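Local coordinates for protein carbon monoxide oxidation system transcription regulator CooA-1 (Carboxydothermus hydrogenoformans, PDB 2FMY) that senses carbon monoxide through a bound haem and, as a CRP-like transcription regulator, probably switches on genes for oxidising carbon monoxide, at residues G54-Y59 / A84-M89; D76-H81 / V117-D122; G167-E172 / N201-L206. All blocks are in the same frame, centred on the assembly; numbering follows the deposited sequence.

Contact 1. Residues G54-Y59 / A84-M89; sequences GRVRVY and AFIQAM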
loop_
_atom_site.group_PDB
_atom_site.type_symbol
_atom_site.label_atom_id
_atom_site.label_comp_id
_atom_site.label_asym_id
_atom_site.label_seq_id
_atom_site.Cartn_x
_atom_site.Cartn_y
_atom_site.Cartn_z
ATOM N N GLY A 54 -5.871 -15.810 -17.743
ATOM C CA GLY A 54 -6.233 -16.324 -16.439
ATOM C C GLY A 54 -6.366 -15.197 -15.451
ATOM O O GLY A 54 -6.524 -14.037 -15.831
ATOM N N ARG A 55 -6.326 -15.553 -14.172
ATOM C CA ARG A 55 -6.473 -14.592 -13.089
ATOM C C ARG A 55 -5.628 -15.078 -11.924
ATOM O O ARG A 55 -5.598 -16.281 -11.614
ATOM C CB ARG A 55 -7.943 -14.433 -12.659
ATOM C CG ARG A 55 -8.799 -13.575 -13.615
ATOM C CD ARG A 55 -10.310 -13.572 -13.270
ATOM N NE ARG A 55 -10.568 -13.147 -11.888
ATOM C CZ ARG A 55 -11.656 -12.486 -11.484
ATOM N NH1 ARG A 55 -12.601 -12.140 -12.357
ATOM N NH2 ARG A 55 -11.798 -12.153 -10.204
ATOM N N VAL A 56 -4.957 -14.135 -11.278
ATOM C CA VAL A 56 -3.977 -14.452 -10.257
ATOM C C VAL A 56 -4.288 -13.643 -9.004
ATOM O O VAL A 56 -4.482 -12.425 -9.063
ATOM C CB VAL A 56 -2.532 -14.164 -10.781
ATOM C CG1 VAL A 56 -1.532 -14.102 -9.652
ATOM C CG2 VAL A 56 -2.108 -15.215 -11.807
ATOM N N ARG A 57 -4.352 -14.331 -7.872
ATOM C CA ARG A 57 -4.609 -13.691 -6.596
ATOM C C ARG A 57 -3.298 -13.365 -5.884
ATOM O O ARG A 57 -2.436 -14.243 -5.713
ATOM C CB ARG A 57 -5.481 -14.587 -5.713
ATOM C CG ARG A 57 -5.896 -13.917 -4.408
ATOM C CD ARG A 57 -6.995 -14.674 -3.702
ATOM N NE ARG A 57 -6.533 -15.943 -3.143
ATOM C CZ ARG A 57 -6.311 -16.167 -1.850
ATOM N NH1 ARG A 57 -6.500 -15.204 -0.950
ATOM N NH2 ARG A 57 -5.897 -17.366 -1.456
ATOM N N VAL A 58 -3.152 -12.099 -5.503
ATOM C CA VAL A 58 -2.060 -11.647 -4.652
ATOM C C VAL A 58 -2.618 -11.494 -3.238
ATOM O O VAL A 58 -3.616 -10.792 -3.028
ATOM C CB VAL A 58 -1.454 -10.307 -5.151
ATOM C CG1 VAL A 58 -0.271 -9.878 -4.283
ATOM C CG2 VAL A 58 -1.025 -10.420 -6.641
ATOM N N TYR A 59 -1.995 -12.176 -2.278
ATOM C CA TYR A 59 -2.514 -12.217 -0.907
ATOM C C TYR A 59 -1.460 -12.376 0.191
ATOM O O TYR A 59 -0.351 -12.840 -0.052
ATOM C CB TYR A 59 -3.581 -13.322 -0.781
ATOM C CG TYR A 59 -3.054 -14.728 -0.960
ATOM C CD1 TYR A 59 -2.737 -15.224 -2.227
ATOM C CD2 TYR A 59 -2.887 -15.567 0.139
ATOM C CE1 TYR A 59 -2.251 -16.524 -2.388
ATOM C CE2 TYR A 59 -2.404 -16.860 -0.008
ATOM C CZ TYR A 59 -2.098 -17.333 -1.273
ATOM O OH TYR A 59 -1.627 -18.612 -1.415
ATOM N N ALA A 84 4.103 -11.077 -0.386
ATOM C CA ALA A 84 2.817 -11.730 -0.628
ATOM C C ALA A 84 2.957 -13.070 -1.350
ATOM O O ALA A 84 3.955 -13.320 -2.034
ATOM C CB ALA A 84 1.913 -10.800 -1.418
ATOM N N PHE A 85 1.955 -13.928 -1.172
ATOM C CA PHE A 85 1.823 -15.153 -1.944
ATOM C C PHE A 85 1.071 -14.836 -3.242
ATOM O O PHE A 85 0.312 -13.852 -3.318
ATOM C CB PHE A 85 1.087 -16.234 -1.151
ATOM C CG PHE A 85 1.878 -16.803 0.004
ATOM C CD1 PHE A 85 2.571 -18.003 -0.137
ATOM C CD2 PHE A 85 1.922 -16.146 1.234
ATOM C CE1 PHE A 85 3.297 -18.550 0.921
ATOM C CE2 PHE A 85 2.641 -16.686 2.309
ATOM C CZ PHE A 85 3.330 -17.891 2.151
ATOM N N ILE A 86 1.308 -15.652 -4.264
ATOM C CA ILE A 86 0.700 -15.437 -5.580
ATOM C C ILE A 86 0.147 -16.766 -6.080
ATOM O O ILE A 86 0.900 -17.722 -6.261
ATOM C CB ILE A 86 1.716 -14.817 -6.580
ATOM C CG1 ILE A 86 2.173 -13.432 -6.092
ATOM C CG2 ILE A 86 1.116 -14.703 -7.976
ATOM C CD1 ILE A 86 3.326 -12.835 -6.895
ATOM N N GLN A 87 -1.173 -16.822 -6.270
ATOM C CA GLN A 87 -1.866 -18.065 -6.616
ATOM C C GLN A 87 -2.721 -17.894 -7.866
ATOM O O GLN A 87 -3.341 -16.847 -8.052
ATOM C CB GLN A 87 -2.745 -18.508 -5.446
ATOM C CG GLN A 87 -3.500 -19.818 -5.645
ATOM C CD GLN A 87 -4.394 -20.159 -4.463
ATOM O OE1 GLN A 87 -5.063 -19.290 -3.910
ATOM N NE2 GLN A 87 -4.408 -21.427 -4.072
ATOM N N ALA A 88 -2.750 -18.928 -8.709
ATOM C CA ALA A 88 -3.605 -18.956 -9.896
ATOM C C ALA A 88 -5.039 -19.281 -9.488
ATOM O O ALA A 88 -5.299 -20.319 -8.875
ATOM C CB ALA A 88 -3.091 -19.980 -10.906
ATOM N N MET A 89 -5.967 -18.389 -9.817
ATOM C CA MET A 89 -7.378 -18.603 -9.472
ATOM C C MET A 89 -8.062 -19.491 -10.489
ATOM O O MET A 89 -9.163 -20.003 -10.255
ATOM C CB MET A 89 -8.113 -17.276 -9.350
ATOM C CG MET A 89 -7.891 -16.596 -8.019
ATOM S SD MET A 89 -8.312 -14.849 -8.148
ATOM C CE MET A 89 -10.111 -14.965 -8.168
#

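Contact 2. Residues D76-H81 / V117-D122; sequences DIFCTH and VKVLGD. With HEM (protoporphyrin IX containing Fe), chain E.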
loop_
_atom_site.group_PDB
_atom_site.type_symbol
_atom_site.label_atom_id
_atom_site.label_comp_id
_atom_site.label_asym_id
_atom_site.label_seq_id
_atom_site.Cartn_x
_atom_site.Cartn_y
_atom_site.Cartn_z
ATOM N N ASP A 76 -2.056 -7.497 -16.688
ATOM C CA ASP A 76 -1.513 -6.947 -15.447
ATOM C C ASP A 76 -0.102 -7.421 -15.138
ATOM O O ASP A 76 0.219 -8.589 -15.318
ATOM C CB ASP A 76 -2.433 -7.258 -14.262
ATOM C CG ASP A 76 -3.695 -6.410 -14.256
ATOM O OD1 ASP A 76 -3.709 -5.310 -14.850
ATOM O OD2 ASP A 76 -4.686 -6.856 -13.645
ATOM N N ILE A 77 0.703 -6.498 -14.626
ATOM C CA ILE A 77 2.089 -6.733 -14.228
ATOM C C ILE A 77 2.183 -6.950 -12.715
ATOM O O ILE A 77 1.504 -6.284 -11.942
ATOM C CB ILE A 77 2.997 -5.515 -14.599
ATOM C CG1 ILE A 77 3.119 -5.323 -16.118
ATOM C CG2 ILE A 77 4.376 -5.626 -13.980
ATOM C CD1 ILE A 77 3.979 -6.369 -16.847
ATOM N N PHE A 78 3.020 -7.895 -12.302
ATOM C CA PHE A 78 3.433 -7.987 -10.906
ATOM C C PHE A 78 4.851 -8.548 -10.835
ATOM O O PHE A 78 5.508 -8.683 -11.860
ATOM C CB PHE A 78 2.419 -8.773 -10.043
ATOM C CG PHE A 78 2.421 -8.355 -8.589
ATOM C CD1 PHE A 78 2.158 -7.028 -8.229
ATOM C CD2 PHE A 78 2.718 -9.273 -7.586
ATOM C CE1 PHE A 78 2.203 -6.637 -6.899
ATOM C CE2 PHE A 78 2.755 -8.887 -6.259
ATOM C CZ PHE A 78 2.495 -7.573 -5.912
ATOM N N CYS A 79 5.330 -8.841 -9.634
ATOM C CA CYS A 79 6.712 -9.290 -9.440
ATOM C C CYS A 79 6.815 -10.339 -8.342
ATOM O O CYS A 79 5.824 -10.670 -7.680
ATOM C CB CYS A 79 7.606 -8.107 -9.090
ATOM S SG CYS A 79 7.280 -7.458 -7.441
ATOM N N THR A 80 8.026 -10.850 -8.149
ATOM C CA THR A 80 8.264 -11.895 -7.180
ATOM C C THR A 80 9.025 -11.391 -5.952
ATOM O O THR A 80 9.481 -12.193 -5.157
ATOM C CB THR A 80 9.047 -13.078 -7.808
ATOM O OG1 THR A 80 10.383 -12.665 -8.104
ATOM C CG2 THR A 80 8.386 -13.559 -9.095
ATOM N N HIS A 81 9.176 -10.076 -5.794
ATOM C CA HIS A 81 9.998 -9.558 -4.682
ATOM C C HIS A 81 9.189 -8.837 -3.600
ATOM O O HIS A 81 9.668 -7.898 -2.957
ATOM C CB HIS A 81 11.210 -8.736 -5.174
ATOM C CG HIS A 81 10.845 -7.541 -6.001
ATOM N ND1 HIS A 81 10.944 -7.530 -7.376
ATOM C CD2 HIS A 81 10.371 -6.321 -5.649
ATOM C CE1 HIS A 81 10.552 -6.354 -7.833
ATOM N NE2 HIS A 81 10.200 -5.603 -6.809
ATOM N N VAL A 117 1.084 1.429 -12.087
ATOM C CA VAL A 117 0.354 2.434 -11.294
ATOM C C VAL A 117 -1.067 1.964 -10.938
ATOM O O VAL A 117 -1.489 2.068 -9.790
ATOM C CB VAL A 117 0.309 3.793 -12.052
ATOM C CG1 VAL A 117 -0.802 4.674 -11.537
ATOM C CG2 VAL A 117 1.672 4.504 -11.982
ATOM N N LYS A 118 -1.791 1.458 -11.940
ATOM C CA LYS A 118 -3.125 0.852 -11.778
ATOM C C LYS A 118 -3.129 -0.329 -10.786
ATOM O O LYS A 118 -3.947 -0.376 -9.858
ATOM C CB LYS A 118 -3.650 0.404 -13.148
ATOM C CG LYS A 118 -4.998 -0.292 -13.129
ATOM C CD LYS A 118 -5.372 -0.832 -14.510
ATOM C CE LYS A 118 -4.692 -2.173 -14.803
ATOM N NZ LYS A 118 -5.313 -3.322 -14.064
ATOM N N VAL A 119 -2.209 -1.270 -10.993
ATOM C CA VAL A 119 -2.065 -2.425 -10.120
ATOM C C VAL A 119 -1.673 -2.010 -8.696
ATOM O O VAL A 119 -2.339 -2.412 -7.740
ATOM C CB VAL A 119 -1.038 -3.461 -10.684
ATOM C CG1 VAL A 119 -0.799 -4.609 -9.681
ATOM C CG2 VAL A 119 -1.517 -4.012 -12.024
ATOM N N LEU A 120 -0.616 -1.206 -8.555
ATOM C CA LEU A 120 -0.148 -0.797 -7.221
ATOM C C LEU A 120 -1.191 0.027 -6.462
ATOM O O LEU A 120 -1.316 -0.107 -5.249
ATOM C CB LEU A 120 1.191 -0.056 -7.279
ATOM C CG LEU A 120 2.462 -0.831 -7.656
ATOM C CD1 LEU A 120 3.629 0.142 -7.860
ATOM C CD2 LEU A 120 2.829 -1.925 -6.616
ATOM N N GLY A 121 -1.932 0.867 -7.184
ATOM C CA GLY A 121 -3.055 1.617 -6.618
ATOM C C GLY A 121 -4.154 0.720 -6.054
ATOM O O GLY A 121 -4.643 0.953 -4.949
ATOM N N ASP A 122 -4.537 -0.306 -6.811
ATOM C CA ASP A 122 -5.528 -1.287 -6.353
ATOM C C ASP A 122 -5.068 -2.102 -5.143
ATOM O O ASP A 122 -5.863 -2.354 -4.252
ATOM C CB ASP A 122 -5.959 -2.221 -7.491
ATOM C CG ASP A 122 -7.070 -1.626 -8.354
ATOM O OD1 ASP A 122 -7.071 -1.865 -9.579
ATOM O OD2 ASP A 122 -7.950 -0.928 -7.815
HETATM C CHA HEM E . 10.072 -3.527 -3.590
HETATM C CHB HEM E . 13.017 -2.569 -7.320
HETATM C CHC HEM E . 9.463 -3.840 -10.401
HETATM C CHD HEM E . 6.294 -3.834 -6.712
HETATM C C1A HEM E . 11.202 -3.217 -4.321
HETATM C C2A HEM E . 12.542 -2.990 -3.790
HETATM C C3A HEM E . 13.367 -2.715 -4.818
HETATM C C4A HEM E . 12.572 -2.776 -6.036
HETATM C CMA HEM E . 14.893 -2.413 -4.725
HETATM C CAA HEM E . 12.920 -3.023 -2.288
HETATM C CBA HEM E . 12.787 -1.577 -1.809
HETATM C CGA HEM E . 13.361 -1.351 -0.431
HETATM O O1A HEM E . 14.579 -1.608 -0.208
HETATM O O2A HEM E . 12.595 -0.896 0.453
HETATM C C1B HEM E . 12.301 -2.784 -8.480
HETATM C C2B HEM E . 12.773 -2.521 -9.821
HETATM C C3B HEM E . 11.794 -2.874 -10.681
HETATM C C4B HEM E . 10.666 -3.371 -9.908
HETATM C CMB HEM E . 14.170 -1.934 -10.140
HETATM C CAB HEM E . 11.798 -2.768 -12.219
HETATM C CBB HEM E . 12.914 -2.854 -12.940
HETATM C C1C HEM E . 8.290 -3.992 -9.693
HETATM C C2C HEM E . 6.995 -4.420 -10.195
HETATM C C3C HEM E . 6.118 -4.406 -9.169
HETATM C C4C HEM E . 6.827 -3.974 -7.980
HETATM C CMC HEM E . 6.696 -4.825 -11.657
HETATM C CAC HEM E . 4.618 -4.788 -9.199
HETATM C CBC HEM E . 3.757 -4.068 -9.931
HETATM C C1D HEM E . 6.992 -3.801 -5.519
HETATM C C2D HEM E . 6.420 -3.900 -4.186
HETATM C C3D HEM E . 7.603 -3.793 -3.220
HETATM C C4D HEM E . 8.773 -3.656 -4.048
HETATM C CMD HEM E . 4.932 -4.056 -3.812
HETATM C CAD HEM E . 7.545 -3.861 -1.681
HETATM C CBD HEM E . 7.538 -5.348 -1.371
HETATM C CGD HEM E . 7.304 -5.632 0.088
HETATM O O1D HEM E . 6.967 -6.786 0.419
HETATM O O2D HEM E . 7.469 -4.713 0.924
HETATM N NA HEM E . 11.267 -3.080 -5.692
HETATM N NB HEM E . 11.019 -3.303 -8.574
HETATM N NC HEM E . 8.142 -3.742 -8.344
HETATM N ND HEM E . 8.370 -3.656 -5.378
HETATM FE FE HEM E . 9.669 -3.519 -6.944
#

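Contact 3. Residues G167-E172 / N201-L206; sequences GLNTEE and NQRTLL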
loop_
_atom_site.group_PDB
_atom_site.type_symbol
_atom_site.label_atom_id
_atom_site.label_comp_id
_atom_site.label_asym_id
_atom_site.label_seq_id
_atom_site.Cartn_x
_atom_site.Cartn_y
_atom_site.Cartn_z
ATOM N N GLY A 167 -32.374 6.071 10.758
ATOM C CA GLY A 167 -33.115 6.731 11.830
ATOM C C GLY A 167 -32.212 7.428 12.830
ATOM O O GLY A 167 -32.689 8.079 13.758
ATOM N N LEU A 168 -30.904 7.288 12.630
ATOM C CA LEU A 168 -29.889 7.823 13.533
ATOM C C LEU A 168 -28.806 8.518 12.717
ATOM O O LEU A 168 -28.506 8.095 11.596
ATOM C CB LEU A 168 -29.274 6.697 14.383
ATOM C CG LEU A 168 -30.206 5.890 15.307
ATOM C CD1 LEU A 168 -29.470 4.731 15.967
ATOM C CD2 LEU A 168 -30.867 6.767 16.357
ATOM N N ASN A 169 -28.257 9.603 13.261
ATOM C CA ASN A 169 -27.095 10.251 12.655
ATOM C C ASN A 169 -25.801 9.564 13.118
ATOM O O ASN A 169 -25.856 8.628 13.920
ATOM C CB ASN A 169 -27.105 11.781 12.871
ATOM C CG ASN A 169 -26.841 12.198 14.319
ATOM O OD1 ASN A 169 -26.180 11.493 15.087
ATOM N ND2 ASN A 169 -27.337 13.374 14.683
ATOM N N THR A 170 -24.654 10.005 12.607
ATOM C CA THR A 170 -23.376 9.307 12.830
ATOM C C THR A 170 -22.998 9.225 14.309
ATOM O O THR A 170 -22.543 8.177 14.771
ATOM C CB THR A 170 -22.229 9.934 11.997
ATOM O OG1 THR A 170 -22.652 10.054 10.631
ATOM C CG2 THR A 170 -20.963 9.065 12.051
ATOM N N GLU A 171 -23.206 10.317 15.050
ATOM C CA GLU A 171 -22.975 10.329 16.500
ATOM C C GLU A 171 -23.872 9.345 17.259
ATOM O O GLU A 171 -23.403 8.636 18.155
ATOM C CB GLU A 171 -23.149 11.740 17.084
ATOM C CG GLU A 171 -21.847 12.524 17.272
ATOM C CD GLU A 171 -20.916 11.948 18.352
ATOM O OE1 GLU A 171 -21.294 10.980 19.056
ATOM O OE2 GLU A 171 -19.788 12.477 18.497
ATOM N N GLU A 172 -25.155 9.312 16.901
ATOM C CA GLU A 172 -26.113 8.436 17.567
ATOM C C GLU A 172 -25.815 6.955 17.304
ATOM O O GLU A 172 -25.944 6.126 18.218
ATOM C CB GLU A 172 -27.545 8.787 17.162
ATOM C CG GLU A 172 -28.098 10.032 17.846
ATOM C CD GLU A 172 -29.311 10.615 17.141
ATOM O OE1 GLU A 172 -29.492 10.361 15.937
ATOM O OE2 GLU A 172 -30.084 11.344 17.791
ATOM N N ASN A 201 -26.673 10.880 3.238
ATOM C CA ASN A 201 -26.409 11.832 4.321
ATOM C C ASN A 201 -26.082 11.000 5.560
ATOM O O ASN A 201 -25.750 9.818 5.433
ATOM C CB ASN A 201 -27.609 12.767 4.548
ATOM C CG ASN A 201 -28.931 12.024 4.618
ATOM O OD1 ASN A 201 -29.069 11.048 5.356
ATOM N ND2 ASN A 201 -29.909 12.477 3.848
ATOM N N GLN A 202 -26.196 11.588 6.750
ATOM C CA GLN A 202 -25.860 10.868 7.984
ATOM C C GLN A 202 -26.841 9.750 8.336
ATOM O O GLN A 202 -26.492 8.835 9.090
ATOM C CB GLN A 202 -25.729 11.834 9.155
ATOM C CG GLN A 202 -24.541 12.787 9.031
ATOM C CD GLN A 202 -24.193 13.438 10.340
ATOM O OE1 GLN A 202 -24.011 12.760 11.350
ATOM N NE2 GLN A 202 -24.083 14.761 10.333
ATOM N N ARG A 203 -28.043 9.808 7.760
ATOM C CA ARG A 203 -29.160 8.935 8.149
ATOM C C ARG A 203 -29.630 7.987 7.050
ATOM O O ARG A 203 -30.384 7.051 7.320
ATOM C CB ARG A 203 -30.350 9.788 8.588
ATOM C CG ARG A 203 -30.132 10.559 9.868
ATOM C CD ARG A 203 -31.447 11.135 10.378
ATOM N NE ARG A 203 -31.323 11.660 11.741
ATOM C CZ ARG A 203 -30.696 12.792 12.050
ATOM N NH1 ARG A 203 -30.128 13.517 11.092
ATOM N NH2 ARG A 203 -30.628 13.202 13.312
ATOM N N THR A 204 -29.203 8.239 5.818
ATOM C CA THR A 204 -29.712 7.513 4.657
ATOM C C THR A 204 -28.568 6.931 3.854
ATOM O O THR A 204 -27.617 7.629 3.522
ATOM C CB THR A 204 -30.575 8.440 3.763
ATOM O OG1 THR A 204 -31.601 9.046 4.555
ATOM C CG2 THR A 204 -31.231 7.666 2.621
ATOM N N LEU A 205 -28.652 5.638 3.570
ATOM C CA LEU A 205 -27.634 4.961 2.790
ATOM C C LEU A 205 -28.282 4.295 1.605
ATOM O O LEU A 205 -29.429 3.875 1.687
ATOM C CB LEU A 205 -26.920 3.873 3.614
ATOM C CG LEU A 205 -26.308 4.196 4.986
ATOM C CD1 LEU A 205 -25.600 2.947 5.554
ATOM C CD2 LEU A 205 -25.358 5.409 4.928
ATOM N N LEU A 206 -27.533 4.205 0.512
ATOM C CA LEU A 206 -27.891 3.347 -0.616
ATOM C C LEU A 206 -26.966 2.145 -0.591
ATOM O O LEU A 206 -25.762 2.299 -0.728
ATOM C CB LEU A 206 -27.749 4.102 -1.948
ATOM C CG LEU A 206 -28.562 5.397 -2.064
ATOM C CD1 LEU A 206 -28.206 6.169 -3.331
ATOM C CD2 LEU A 206 -30.077 5.113 -1.989
HETATM O O HOH W 1 -33.229 7.503 8.540
HETATM O O HOH W 2 -24.018 8.054 9.100
HETATM O O HOH W 3 -23.409 13.113 13.776
#

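Contact 1. Residues G54-Y59 / A84-M89
Y59 and F85, like R57 and Q87, form antiparallel hydrogen-bonded pairs where strands 55-59 and 85-88 run side by side, their axes 4.6 Å apart and their directions 156° from each other. Both amides of each pair are used. In the pair R57-Q87, the bond from R57 N to Q87 O is 2.7 Å long. M89 N carries the ladder one step further by donating to R55 O.

A second polar link lies on the face that bears R57, Y59, F85 and Q87. R57 and Q87 extend side by side in the same direction, and R57 NH2 donates to Q87 OE1 at 3.2 Å, close to straight (164°) and near the guanidinium plane. NH2 also forms a salt bridge with E66 and NH1 bonds to T68, while Q87 NE2 donates to K35 O.

The Y59 ring is covered on two sides. With chi1 at 66°, its CG sits between the backbone N and the carbonyl carbon, and the ring reaches across to the neighbouring strand. F85 CB meets one face in a CH-pi contact, 3.7 Å from the ring centroid; R57 NH2 lies 3.6 Å above the opposite face, over the centre. The F85 ring itself is slid aside and barely overlaps Y59.

Apolar contacts make up the rest. V56, V58, I86 and A88 share the other face of the sheet, and V58 CG1 touches A84 CB at 3.7 Å. M89 SD rests 3.7 Å from R57 CB.

The chemistry thus differs between the two faces of the sheet. The valine-isoleucine side turns to F78 and the interior of the cyclic nucleotide-binding domain; on the opposite face R57, Q87 and F85 are partly exposed while Y59 is buried among them, and strands are joined there by side-chain hydrogen bonds and charge.

Contact 2. Residues D76-H81 / V117-D122
D76 meets helix 111-135 through CB, CG and OD1. Its CB starts the contact 4.0 Å from V119 CG2, and CG passes the same methyl. With chi1 at -74° CG stands beside the backbone N, which brings OD1 to K118 NZ at 2.7 Å, a salt bridge made on the syn side of the carboxylate and somewhat out of its plane. The lysine crosses the aspartate at about a right angle, and bends at chi3 and chi4 bring its ammonium group to this oxygen. OD1 takes a second bond from N115 ND2, and OD2 accepts from E73 N. With both oxygens held, the carboxylate has little freedom to turn and probably stays ionised.

Beside the salt bridge V119 wedges against the strand: CG1 lies 3.6 Å from I77 O and 4.1 Å from F78 CD1.

Further along, I77, F78, C79 and H81 line the haem. I77 CG2 meets a haem methyl, and F78 CD1 approaches vinyl carbon CAC at 3.5 Å. C79 SG lies against the porphyrin, 3.6 Å from C4C, and also 3.4 Å above the H81 ring plane, over its centre. H81 NE2 binds the iron at 2.2 Å; its ND1 is hydrogen-bonded to N46, which fixes the turn of the ring. One atom from elsewhere also ligates the iron, consistent with an imidazole-bound form.

L120 reaches the same haem from the helix. Strand 77-79 pairs with strand 47-53 at the edge of its sheet and has helix 111-135 across it; F78 touches L72 of strand 66-73 as well. The helix also faces the partner subunit, where V117 packs on M116 and L120 on L124 of that second chain.

Contact 3. Residues G167-E172 / N201-L206
N169 and Q202 bring the two backbones closest, CA to CA 4.9 Å, where the residues leading into helix 170-177 pass the loop before strand 204-207. Q202 OE1 accepts from T170 N at 3.1 Å, in its own carbonyl plane and on a lone pair. A water links the same oxygen to E171 N, and another joins T170 OG1 to Q202 O.

These segments belong to the winged helix-turn-helix of the CRP family: helix 170-177 precedes helix 181-193, the probable recognition helix, and residues 201-203 turn the hairpin of strands 197-199 and 204-207. N169 is the N-cap of helix 170-177 and forms a capping box with E172. N169 OD1 accepts from E172 N at 3.0 Å, and N169 N donates to the anti lone pair of E172 OE1 at 3.0 Å. A leucine in place of N169 would probably leave the N-H of E172 without its cap and fray the first turn.

R203 lies alongside N169, with N169 CB 3.7 Å above one guanidinium face, while R203 CG touches L168 O at 3.4 Å. E172 OE1 stands 4.0 Å from R203 NH2, well out of the guanidinium plane, near enough only for attraction between charges.

How the contacts relate
Contacts 1 and 2 are neighbours, their centres 12 Å apart, and interleave along the chain: 54-59, 76-81, 84-89, then 117-122. Strands 77-79 and 85-88 follow each other in sequence yet belong to different antiparallel sheets of the haem-binding domain, which meet where F78 packs against V58 and I86. Contact 1 therefore packs against the haem-lining strand, and contact 2 joins that strand to the long helix at the subunit interface. Contact 3 comes later, in the helix-turn-helix domain, with its centre about 38 Å from that of contact 1 and 37 Å from that of contact 2. A signal from the haem would have to pass between the two domains, probably along helix 111-135.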